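Local coordinates for nigritoxine (PDB 5M41), which is a bacterial toxin of Vibrio nigripulchritudo that acts on crustaceans and insects and has a previously unseen fold, at residues T241-A246 against P250-A255. Numbering follows the deposited sequence.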
loop_
_atom_site.group_PDB
_atom_site.type_symbol
_atom_site.label_atom_id
_atom_site.label_comp_id
_atom_site.label_asym_id
_atom_site.label_seq_id
_atom_site.Cartn_x
_atom_site.Cartn_y
_atom_site.Cartn_z
ATOM N N THR A 241 12.503 28.013 4.231
ATOM C CA THR A 241 13.332 27.211 3.319
ATOM C C THR A 241 13.017 25.721 3.439
ATOM O O THR A 241 12.945 25.022 2.433
ATOM C CB THR A 241 14.842 27.484 3.566
ATOM O OG1 THR A 241 15.103 28.877 3.361
ATOM C CG2 THR A 241 15.756 26.682 2.632
ATOM N N ASP A 242 12.831 25.233 4.664
ATOM C CA ASP A 242 12.513 23.819 4.856
ATOM C C ASP A 242 11.163 23.458 4.270
ATOM O O ASP A 242 11.022 22.390 3.716
ATOM C CB ASP A 242 12.572 23.435 6.335
ATOM C CG ASP A 242 14.013 23.339 6.847
ATOM O OD1 ASP A 242 14.931 23.128 6.036
ATOM O OD2 ASP A 242 14.224 23.479 8.051
ATOM N N GLU A 243 10.180 24.349 4.392
ATOM C CA GLU A 243 8.873 24.122 3.749
ATOM C C GLU A 243 9.011 23.982 2.237
ATOM O O GLU A 243 8.374 23.116 1.640
ATOM C CB GLU A 243 7.882 25.228 4.102
ATOM C CG GLU A 243 7.315 25.113 5.509
ATOM C CD GLU A 243 6.675 23.760 5.779
ATOM O OE1 GLU A 243 5.912 23.219 4.918
ATOM O OE2 GLU A 243 6.951 23.225 6.866
ATOM N N LEU A 244 9.877 24.790 1.615
ATOM C CA LEU A 244 10.101 24.636 0.165
ATOM C C LEU A 244 10.850 23.356 -0.132
ATOM O O LEU A 244 10.559 22.671 -1.133
ATOM C CB LEU A 244 10.843 25.833 -0.453
ATOM C CG LEU A 244 10.180 27.216 -0.414
ATOM C CD1 LEU A 244 10.866 28.133 -1.405
ATOM C CD2 LEU A 244 8.697 27.197 -0.759
ATOM N N ARG A 245 11.814 23.015 0.720
ATOM C CA ARG A 245 12.543 21.770 0.542
ATOM C C ARG A 245 11.598 20.557 0.633
ATOM O O ARG A 245 11.795 19.569 -0.064
ATOM C CB ARG A 245 13.675 21.645 1.572
ATOM C CG ARG A 245 14.826 22.607 1.310
ATOM C CD ARG A 245 15.864 22.526 2.418
ATOM N NE ARG A 245 16.402 21.174 2.558
ATOM C CZ ARG A 245 17.441 20.703 1.887
ATOM N NH1 ARG A 245 18.091 21.470 1.015
ATOM N NH2 ARG A 245 17.841 19.459 2.110
ATOM N N ALA A 246 10.571 20.662 1.471
ATOM C CA ALA A 246 9.651 19.546 1.752
ATOM C C ALA A 246 8.320 19.636 0.987
ATOM O O ALA A 246 7.358 18.947 1.331
ATOM C CB ALA A 246 9.398 19.449 3.268
ATOM N N PRO A 250 5.523 13.731 2.124
ATOM C CA PRO A 250 4.194 13.164 2.416
ATOM C C PRO A 250 3.283 14.034 3.305
ATOM O O PRO A 250 2.056 14.049 3.065
ATOM C CB PRO A 250 4.530 11.846 3.104
ATOM C CG PRO A 250 5.844 11.451 2.472
ATOM C CD PRO A 250 6.600 12.741 2.331
ATOM N N PHE A 251 3.847 14.746 4.305
ATOM C CA PHE A 251 3.007 15.532 5.225
ATOM C C PHE A 251 3.283 17.030 5.062
ATOM O O PHE A 251 3.021 17.786 5.956
ATOM C CB PHE A 251 3.160 15.069 6.712
ATOM C CG PHE A 251 3.143 13.546 6.887
ATOM C CD1 PHE A 251 1.954 12.813 6.728
ATOM C CD2 PHE A 251 4.320 12.851 7.159
ATOM C CE1 PHE A 251 1.942 11.417 6.874
ATOM C CE2 PHE A 251 4.308 11.460 7.299
ATOM C CZ PHE A 251 3.117 10.752 7.162
ATOM N N SER A 252 3.829 17.445 3.921
ATOM C CA SER A 252 4.149 18.866 3.692
ATOM C C SER A 252 3.034 19.817 4.143
ATOM O O SER A 252 1.892 19.703 3.685
ATOM C CB SER A 252 4.388 19.093 2.207
ATOM O OG SER A 252 4.421 20.478 1.935
ATOM N N HIS A 253 3.363 20.771 5.007
ATOM C CA HIS A 253 2.364 21.711 5.508
ATOM C C HIS A 253 2.026 22.726 4.451
ATOM O O HIS A 253 0.863 23.109 4.269
ATOM C CB HIS A 253 2.851 22.344 6.825
ATOM C CG HIS A 253 2.921 21.351 7.968
ATOM N ND1 HIS A 253 1.885 21.150 8.830
ATOM C CD2 HIS A 253 3.910 20.436 8.326
ATOM C CE1 HIS A 253 2.210 20.171 9.705
ATOM N NE2 HIS A 253 3.454 19.746 9.407
ATOM N N LEU A 254 3.039 23.119 3.697
ATOM C CA LEU A 254 2.836 24.031 2.595
ATOM C C LEU A 254 2.031 23.372 1.455
ATOM O O LEU A 254 1.158 24.008 0.863
ATOM C CB LEU A 254 4.189 24.551 2.114
ATOM C CG LEU A 254 4.240 25.518 0.938
ATOM C CD1 LEU A 254 3.433 26.778 1.285
ATOM C CD2 LEU A 254 5.682 25.865 0.601
ATOM N N ALA A 255 2.304 22.103 1.133
ATOM C CA ALA A 255 1.419 21.413 0.176
ATOM C C ALA A 255 -0.050 21.392 0.671
ATOM O O ALA A 255 -1.011 21.558 -0.120
ATOM C CB ALA A 255 1.905 19.995 -0.086
HETATM O O HOH W 1 6.649 21.583 2.882
HETATM O O HOH W 2 6.014 20.540 6.189
#
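Glu243, near the end of helix 240-245, reaches across to the first turn of helix 253-264 and meets its backbone with a carboxylate. Glu243 CB skirts the leucine side of the contact, 4.2 Å from CD2 of Leu254. CG stands beside the backbone N and the chain bends at the next bond (chi2 -55°), which brings the acid round to the amides beyond Ser252. Glu243 OE1 accepts from Leu254 N at 3.1 Å; the amide comes from the anti side, 33° out of the carboxylate plane, and the bond is moderately bent. Water 1 donates a hydrogen bond to Glu243 OE1 and another to Glu243 O, and accepts one from Ser252 OG. Water 2 donates to Glu243 OE2, its O 2.9 Å away, and accepts from His253 N; Thr238 OG1 is a further hydrogen-bond partner of OE2. Ser252 is the N-cap: Ser252 OG, anti to the backbone N (chi1 168°), accepts from Ala255 N at 2.8 Å in a nearly straight bond. Ser252 CB comes within 3.1 Å of Ala246 O, a close carbon-oxygen contact where the preceding helix has ended. On the apolar side, CD2 of Leu244 touches CD2 of Leu254 at 3.6 Å, and Leu207 of helix 206-215 adjoins both leucines. The contact joins the end of helix 240-245 to the start of helix 253-264 across a short loop and is largely buried. Gripped by one amide, two waters and a threonine, the carboxylate would probably be stabilised as the anion by the Leu254 amide, the water-linked amide of His253 and the helix N-terminus.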